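FEZ-1 protein (Fluoribacter gormanii, PDB 5WCK) probably hydrolyses the amide bond of beta-lactam antibiotics, as a monomeric, zinc-dependent metallo-beta-lactamase of subclass B3. Local coordinates at residues A[44-47]-A[48-51]; A[243-246]-A[247-251]; A[254-257]-A[258-261]. The protein carries 2 engineered substitutions. One frame throughout, in Å; residues are numbered along the deposited sequence.

Contact 1: A[44-47]-A[48-51]; sequences EANV and PMIK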
loop_
_atom_site.group_PDB
_atom_site.type_symbol
_atom_site.label_atom_id
_atom_site.label_comp_id
_atom_site.label_asym_id
_atom_site.label_seq_id
_atom_site.Cartn_x
_atom_site.Cartn_y
_atom_site.Cartn_z
ATOM N N GLU A 44 -12.841 -4.979 6.740
ATOM C CA GLU A 44 -13.158 -5.366 8.120
ATOM C C GLU A 44 -13.052 -6.883 8.293
ATOM O O GLU A 44 -12.526 -7.367 9.306
ATOM C CB GLU A 44 -14.557 -4.893 8.508
ATOM C CG GLU A 44 -14.646 -3.418 8.787
ATOM C CD GLU A 44 -15.999 -3.007 9.346
ATOM O OE1 GLU A 44 -16.360 -1.817 9.239
ATOM O OE2 GLU A 44 -16.704 -3.899 9.857
ATOM N N ALA A 45 -13.557 -7.644 7.301
ATOM C CA ALA A 45 -13.507 -9.114 7.320
ATOM C C ALA A 45 -12.071 -9.654 7.342
ATOM O O ALA A 45 -11.852 -10.796 7.722
ATOM C CB ALA A 45 -14.257 -9.653 6.123
ATOM N N ASN A 46 -11.086 -8.850 6.911
ATOM C CA ASN A 46 -9.719 -9.329 6.846
ATOM C C ASN A 46 -8.962 -9.074 8.157
ATOM O O ASN A 46 -7.861 -9.607 8.317
ATOM C CB ASN A 46 -8.946 -8.669 5.701
ATOM C CG ASN A 46 -9.575 -8.903 4.347
ATOM O OD1 ASN A 46 -9.699 -7.971 3.564
ATOM N ND2 ASN A 46 -10.020 -10.125 4.073
ATOM N N VAL A 47 -9.510 -8.269 9.074
ATOM C CA VAL A 47 -8.783 -7.945 10.317
ATOM C C VAL A 47 -8.504 -9.218 11.119
ATOM O O VAL A 47 -7.383 -9.459 11.569
ATOM C CB VAL A 47 -9.482 -6.838 11.132
ATOM C CG1 VAL A 47 -8.857 -6.651 12.504
ATOM C CG2 VAL A 47 -9.471 -5.515 10.388
ATOM N N PRO A 48 -9.464 -10.149 11.343
ATOM C CA PRO A 48 -9.098 -11.393 12.021
ATOM C C PRO A 48 -8.052 -12.228 11.274
ATOM O O PRO A 48 -7.281 -12.958 11.905
ATOM C CB PRO A 48 -10.422 -12.170 12.141
ATOM C CG PRO A 48 -11.486 -11.137 11.933
ATOM C CD PRO A 48 -10.899 -10.036 11.070
ATOM N N MET A 49 -8.017 -12.109 9.937
ATOM C CA MET A 49 -7.062 -12.835 9.116
ATOM C C MET A 49 -5.653 -12.264 9.333
ATOM O O MET A 49 -4.668 -13.006 9.394
ATOM C CB MET A 49 -7.448 -12.774 7.633
ATOM C CG MET A 49 -8.790 -13.417 7.369
ATOM S SD MET A 49 -9.475 -13.047 5.733
ATOM C CE MET A 49 -8.286 -13.835 4.684
ATOM N N ILE A 50 -5.565 -10.931 9.367
ATOM C CA ILE A 50 -4.272 -10.252 9.627
ATOM C C ILE A 50 -3.771 -10.652 11.022
ATOM O O ILE A 50 -2.595 -11.027 11.181
ATOM C CB ILE A 50 -4.404 -8.731 9.441
ATOM C CG1 ILE A 50 -4.658 -8.381 7.968
ATOM C CG2 ILE A 50 -3.160 -8.021 9.960
ATOM C CD1 ILE A 50 -5.154 -6.984 7.747
ATOM N N LYS A 51 -4.660 -10.584 12.027
ATOM C CA LYS A 51 -4.295 -10.998 13.388
ATOM C C LYS A 51 -3.754 -12.428 13.369
ATOM O O LYS A 51 -2.703 -12.726 13.950
ATOM C CB LYS A 51 -5.490 -10.889 14.335
ATOM C CG LYS A 51 -5.194 -11.362 15.749
ATOM C CD LYS A 51 -6.345 -11.134 16.709
ATOM C CE LYS A 51 -5.961 -11.537 18.114
ATOM N NZ LYS A 51 -7.010 -11.214 19.100
#
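M49 reaches back along the chain to N46, and its side chain lies across the amide rather than end to end with it. Its CB sits 3.3 Å from N46 O. Anti to the carbonyl carbon (chi1 -62°), M49 CG lies 4.0 Å from both A45 O and N46 O. SD then takes a weak hydrogen bond from N46 ND2, 3.4 Å long but fairly straight at 162°, and the bend at the last torsion leaves CE beside the same amide nitrogen. Sulfur is a soft acceptor, which suits a buried amide whose OD1 is already bonded to L43 N. This is the first turn of helix 47-56, which follows strand 35-39 in the metallo-beta-lactamase fold, and the side chain of N46 lies about 7 Å from that of the zinc ligand D75. P48 suits this first turn, where its nitrogen is not required as an i to i-4 donor and the missing N-H costs nothing; its CD rests 3.6 Å from E44 O. Regular helical bonding follows: I50 N donates to N46 O at 2.9 Å and K51 N to V47 O at 3.0 Å. I50, whose CG1 also packs on N46 O, and V47, which touches L82 and I83 of helix 80-87, are the branched apolar residues here, while K51 carries its ammonium away.

Contact 2: A[243-246]-A[247-251]; sequences KNYI and EQKAN. With SO4 (sulfate ion), chain J.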
loop_
_atom_site.group_PDB
_atom_site.type_symbol
_atom_site.label_atom_id
_atom_site.label_comp_id
_atom_site.label_asym_id
_atom_site.label_seq_id
_atom_site.Cartn_x
_atom_site.Cartn_y
_atom_site.Cartn_z
ATOM N N LYS A 243 10.835 -2.285 -12.661
ATOM C CA LYS A 243 11.042 -1.325 -13.783
ATOM C C LYS A 243 9.919 -1.499 -14.812
ATOM O O LYS A 243 9.290 -0.555 -15.256
ATOM C CB LYS A 243 12.425 -1.586 -14.404
ATOM C CG LYS A 243 12.671 -1.009 -15.786
ATOM C CD LYS A 243 14.096 -1.250 -16.257
ATOM C CE LYS A 243 14.232 -2.451 -17.162
ATOM N NZ LYS A 243 15.557 -2.451 -17.826
ATOM N N ASN A 244 9.646 -2.754 -15.187
ATOM C CA ASN A 244 8.720 -3.028 -16.264
ATOM C C ASN A 244 7.288 -2.706 -15.826
ATOM O O ASN A 244 6.479 -2.232 -16.623
ATOM C CB ASN A 244 8.825 -4.485 -16.706
ATOM C CG ASN A 244 10.079 -4.793 -17.489
ATOM O OD1 ASN A 244 10.803 -3.891 -17.923
ATOM N ND2 ASN A 244 10.357 -6.082 -17.625
ATOM N N TYR A 245 6.962 -2.971 -14.553
ATOM C CA TYR A 245 5.608 -2.702 -14.046
ATOM C C TYR A 245 5.341 -1.199 -14.014
ATOM O O TYR A 245 4.301 -0.732 -14.448
ATOM C CB TYR A 245 5.401 -3.306 -12.653
ATOM C CG TYR A 245 4.066 -2.934 -12.054
ATOM C CD1 TYR A 245 2.902 -3.549 -12.479
ATOM C CD2 TYR A 245 3.948 -1.936 -11.097
ATOM C CE1 TYR A 245 1.666 -3.189 -11.967
ATOM C CE2 TYR A 245 2.717 -1.579 -10.565
ATOM C CZ TYR A 245 1.571 -2.200 -11.003
ATOM O OH TYR A 245 0.332 -1.861 -10.542
ATOM N N ILE A 246 6.296 -0.439 -13.483
ATOM C CA ILE A 246 6.167 1.022 -13.469
ATOM C C ILE A 246 6.000 1.546 -14.899
ATOM O O ILE A 246 5.123 2.383 -15.194
ATOM C CB ILE A 246 7.347 1.663 -12.729
ATOM C CG1 ILE A 246 7.260 1.383 -11.224
ATOM C CG2 ILE A 246 7.396 3.160 -13.017
ATOM C CD1 ILE A 246 8.566 1.514 -10.494
ATOM N N GLU A 247 6.826 1.073 -15.832
ATOM C CA GLU A 247 6.715 1.524 -17.232
ATOM C C GLU A 247 5.355 1.139 -17.835
ATOM O O GLU A 247 4.754 1.926 -18.544
ATOM C CB GLU A 247 7.860 0.961 -18.087
ATOM C CG GLU A 247 7.827 1.419 -19.525
ATOM C CD GLU A 247 8.266 2.852 -19.805
ATOM O OE1 GLU A 247 8.735 3.521 -18.873
ATOM O OE2 GLU A 247 8.136 3.298 -20.966
ATOM N N GLN A 248 4.857 -0.063 -17.536
ATOM C CA GLN A 248 3.567 -0.509 -18.029
ATOM C C GLN A 248 2.445 0.399 -17.496
ATOM O O GLN A 248 1.568 0.781 -18.226
ATOM C CB GLN A 248 3.282 -1.957 -17.634
ATOM C CG GLN A 248 1.949 -2.468 -18.166
ATOM C CD GLN A 248 1.960 -2.530 -19.674
ATOM O OE1 GLN A 248 2.847 -3.132 -20.282
ATOM N NE2 GLN A 248 0.991 -1.871 -20.294
ATOM N N LYS A 249 2.462 0.706 -16.195
ATOM C CA LYS A 249 1.421 1.534 -15.616
ATOM C C LYS A 249 1.547 2.973 -16.135
ATOM O O LYS A 249 0.529 3.647 -16.323
ATOM C CB LYS A 249 1.416 1.465 -14.090
ATOM C CG LYS A 249 1.061 0.106 -13.509
ATOM C CD LYS A 249 -0.201 -0.535 -14.093
ATOM C CE LYS A 249 -1.434 0.335 -14.000
ATOM N NZ LYS A 249 -2.578 -0.330 -14.678
ATOM N N ALA A 250 2.773 3.445 -16.412
ATOM C CA ALA A 250 2.936 4.773 -17.009
ATOM C C ALA A 250 2.293 4.771 -18.405
ATOM O O ALA A 250 1.556 5.692 -18.783
ATOM C CB ALA A 250 4.398 5.140 -17.066
ATOM N N ASN A 251 2.544 3.705 -19.177
ATOM C CA ASN A 251 1.977 3.591 -20.504
ATOM C C ASN A 251 0.444 3.496 -20.405
ATOM O O ASN A 251 -0.261 4.123 -21.192
ATOM C CB ASN A 251 2.605 2.418 -21.258
ATOM C CG ASN A 251 4.008 2.742 -21.736
ATOM O OD1 ASN A 251 4.332 3.907 -21.956
ATOM N ND2 ASN A 251 4.850 1.726 -21.878
HETATM S S SO4 J . -2.486 -3.507 -12.401
HETATM O O1 SO4 J . -3.456 -4.413 -11.760
HETATM O O2 SO4 J . -1.800 -2.684 -11.361
HETATM O O3 SO4 J . -1.482 -4.304 -13.147
HETATM O O4 SO4 J . -3.219 -2.609 -13.325
#
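Four successive main-chain hydrogen bonds, from the backbone N of E247, Q248, K249 and A250 to the backbone O of K243, N244, Y245 and I246, each 2.9 to 3.0 Å long, make this a regular alpha-helical segment. On that frame the side chains of Y245 and K249, one turn apart, cross at an angle on the same side of the helix. Y245 points its ring along the helix toward the next turn because chi1 of 175° sets CG opposite the backbone N, and the methylene CG of K249 settles over one face, 3.8 Å from the ring centroid and displaced toward the hydroxyl-bearing rim. This is a CH-pi contact, closest at the 3.4 Å approach of K249 CG to Y245 CZ. Two consecutive bends in the lysine chain (chi2 -49°, chi3 -55°) then carry NZ on past the phenol, to a sulfate ion, probably from the crystallisation liquor. K249 NZ donates to SO4 O4 at 2.7 Å and also forms a salt bridge with D252, which helps to hold the ammonium in place. The Y245 OH meets SO4 O2 at the ring edge, but the modelled 2.4 Å is so short that its exact length is doubtful. I246 and A250 suit a different side of the helix: the branched isoleucine reaches L203 of helix 192-204 and I172 of strand 165-172, and the small alanine lets I200 come close. Q248, by contrast, gives its amide to D252. The Y245 side chain is about 7 Å from that of the zinc ligand H215, and the sulfate may mark a spot able to receive an anion, beside an i to i+4 tyrosine-lysine CH-pi pair on the C-terminal helix 239-262.

Contact 3: A[254-257]-A[258-261]; sequences YTEL and KKQE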
loop_
_atom_site.group_PDB
_atom_site.type_symbol
_atom_site.label_atom_id
_atom_site.label_comp_id
_atom_site.label_asym_id
_atom_site.label_seq_id
_atom_site.Cartn_x
_atom_site.Cartn_y
_atom_site.Cartn_z
ATOM N N TYR A 254 -1.044 6.939 -19.940
ATOM C CA TYR A 254 -1.052 7.713 -21.180
ATOM C C TYR A 254 -2.027 7.138 -22.206
ATOM O O TYR A 254 -2.609 7.888 -22.994
ATOM C CB TYR A 254 0.357 7.909 -21.734
ATOM C CG TYR A 254 1.069 9.082 -21.109
ATOM C CD1 TYR A 254 0.893 10.363 -21.602
ATOM C CD2 TYR A 254 1.839 8.931 -19.974
ATOM C CE1 TYR A 254 1.505 11.451 -21.014
ATOM C CE2 TYR A 254 2.456 10.003 -19.371
ATOM C CZ TYR A 254 2.289 11.267 -19.893
ATOM O OH TYR A 254 2.908 12.308 -19.292
ATOM N N THR A 255 -2.225 5.820 -22.201
ATOM C CA THR A 255 -3.231 5.202 -23.047
ATOM C C THR A 255 -4.632 5.716 -22.667
ATOM O O THR A 255 -5.470 5.990 -23.559
ATOM C CB THR A 255 -3.158 3.673 -22.984
ATOM O OG1 THR A 255 -1.908 3.303 -23.567
ATOM C CG2 THR A 255 -4.298 3.017 -23.740
ATOM N N GLU A 256 -4.913 5.790 -21.368
ATOM C CA GLU A 256 -6.231 6.237 -20.893
ATOM C C GLU A 256 -6.395 7.736 -21.173
ATOM O O GLU A 256 -7.467 8.191 -21.549
ATOM C CB GLU A 256 -6.439 5.913 -19.415
ATOM C CG GLU A 256 -7.792 6.314 -18.894
ATOM C CD GLU A 256 -9.016 5.687 -19.561
ATOM O OE1 GLU A 256 -10.118 6.285 -19.412
ATOM O OE2 GLU A 256 -8.879 4.600 -20.203
ATOM N N LEU A 257 -5.311 8.501 -21.014
ATOM C CA LEU A 257 -5.345 9.907 -21.316
ATOM C C LEU A 257 -5.640 10.122 -22.802
ATOM O O LEU A 257 -6.515 10.929 -23.161
ATOM C CB LEU A 257 -4.028 10.548 -20.884
ATOM C CG LEU A 257 -3.929 12.047 -21.158
ATOM C CD1 LEU A 257 -4.861 12.837 -20.240
ATOM C CD2 LEU A 257 -2.505 12.509 -21.002
ATOM N N LYS A 258 -4.950 9.374 -23.667
ATOM C CA LYS A 258 -5.213 9.412 -25.127
ATOM C C LYS A 258 -6.693 9.114 -25.407
ATOM O O LYS A 258 -7.344 9.763 -26.242
ATOM C CB LYS A 258 -4.294 8.404 -25.830
ATOM C CG LYS A 258 -4.606 8.146 -27.292
ATOM C CD LYS A 258 -3.595 7.282 -27.981
ATOM C CE LYS A 258 -3.991 6.910 -29.394
ATOM N NZ LYS A 258 -5.120 5.950 -29.437
ATOM N N LYS A 259 -7.238 8.076 -24.761
ATOM C CA LYS A 259 -8.655 7.714 -25.000
ATOM C C LYS A 259 -9.563 8.889 -24.618
ATOM O O LYS A 259 -10.529 9.234 -25.338
ATOM C CB LYS A 259 -8.990 6.441 -24.217
ATOM C CG LYS A 259 -10.397 5.936 -24.445
ATOM C CD LYS A 259 -10.637 4.571 -23.833
ATOM C CE LYS A 259 -11.973 4.004 -24.235
ATOM N NZ LYS A 259 -12.125 2.633 -23.697
ATOM N N GLN A 260 -9.272 9.535 -23.487
ATOM C CA GLN A 260 -10.143 10.617 -22.992
ATOM C C GLN A 260 -10.017 11.879 -23.854
ATOM O O GLN A 260 -10.989 12.637 -23.993
ATOM C CB GLN A 260 -9.912 10.858 -21.504
ATOM C CG GLN A 260 -10.381 9.684 -20.657
ATOM C CD GLN A 260 -10.397 9.982 -19.177
ATOM O OE1 GLN A 260 -10.523 11.143 -18.769
ATOM N NE2 GLN A 260 -10.255 8.938 -18.363
ATOM N N GLU A 261 -8.834 12.119 -24.430
ATOM C CA GLU A 261 -8.578 13.321 -25.208
ATOM C C GLU A 261 -8.943 13.143 -26.686
ATOM O O GLU A 261 -9.208 14.151 -27.358
ATOM C CB GLU A 261 -7.109 13.688 -25.090
ATOM C CG GLU A 261 -6.755 14.186 -23.711
ATOM C CD GLU A 261 -5.357 14.704 -23.580
ATOM O OE1 GLU A 261 -4.419 14.042 -24.057
ATOM O OE2 GLU A 261 -5.213 15.795 -22.999
HETATM O O HOH W 1 -10.894 2.810 -20.512
#
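Near the end of the C-terminal helix 239-262, E256 and Q260 form a side-chain bridge one turn apart that reinforces the main-chain hydrogen bond from Q260 N to E256 O. Q260 NE2 donates to E256 OE1 at 2.9 Å, almost straight at 175°. The acceptor lies practically in the amide plane, while the carboxylate uses its anti lone pair and is turned 75° against the amide. In E256 the CG is anti to the backbone N (chi1 -178°) and the chain then bends at chi2, whereas the glutamine runs out extended beyond CG. Glutamine suits this position because its amide has both a donor and an acceptor: NE2 also serves Y181 O, and OE1 receives L183 N. In this way the surface helix of the metallo-beta-lactamase fold is tied to the loop between strand 165-172 and helix 192-204. The second oxygen of E256 takes a bond from a water, which donates to OE2 at 2.7 Å and is weakly linked to K259 NZ at 3.4 Å. The two charged ends themselves stay 5.2 Å apart, OE2 to NZ, too far for a salt bridge, so any link is a weak water bridge plus, probably, a modest long-range attraction. K259 and its neighbour K258 are extended through most of their length, and positive charges this close to a helix C-terminus should be electrostatically favourable. L257 is the buried residue of the group; its CG lies 3.6 Å from E261 OE1, and the carboxylate end of E261, at CD and OE1, lies against CG and CD1 of L257. E261 N completes a 2.9 Å bond to L257 O. About one turn before L257, the ring of Y254 lies against K197 and I200 of helix 192-204.

How the contacts relate
Contact 1 comes first along the chain, where the loop after strand 35-39 of the seven-stranded sheet runs into helix 47-56. Contacts 2 and 3 come much later, at successive places on helix 239-262, their centres about 16 Å apart, with helix 192-204 lying beside both. Contact 1 lies on the opposite side of the chain's centre, about 31 Å from contact 2 and 38 Å from contact 3, centre to centre. This fits the alpha-beta/beta-alpha sandwich of metallo-beta-lactamases, in which helices cover both sheets. The two zinc ions sit at one edge of the sandwich, in the groove between its sheets, so the contacts belong to the helical outer layers flanking the site.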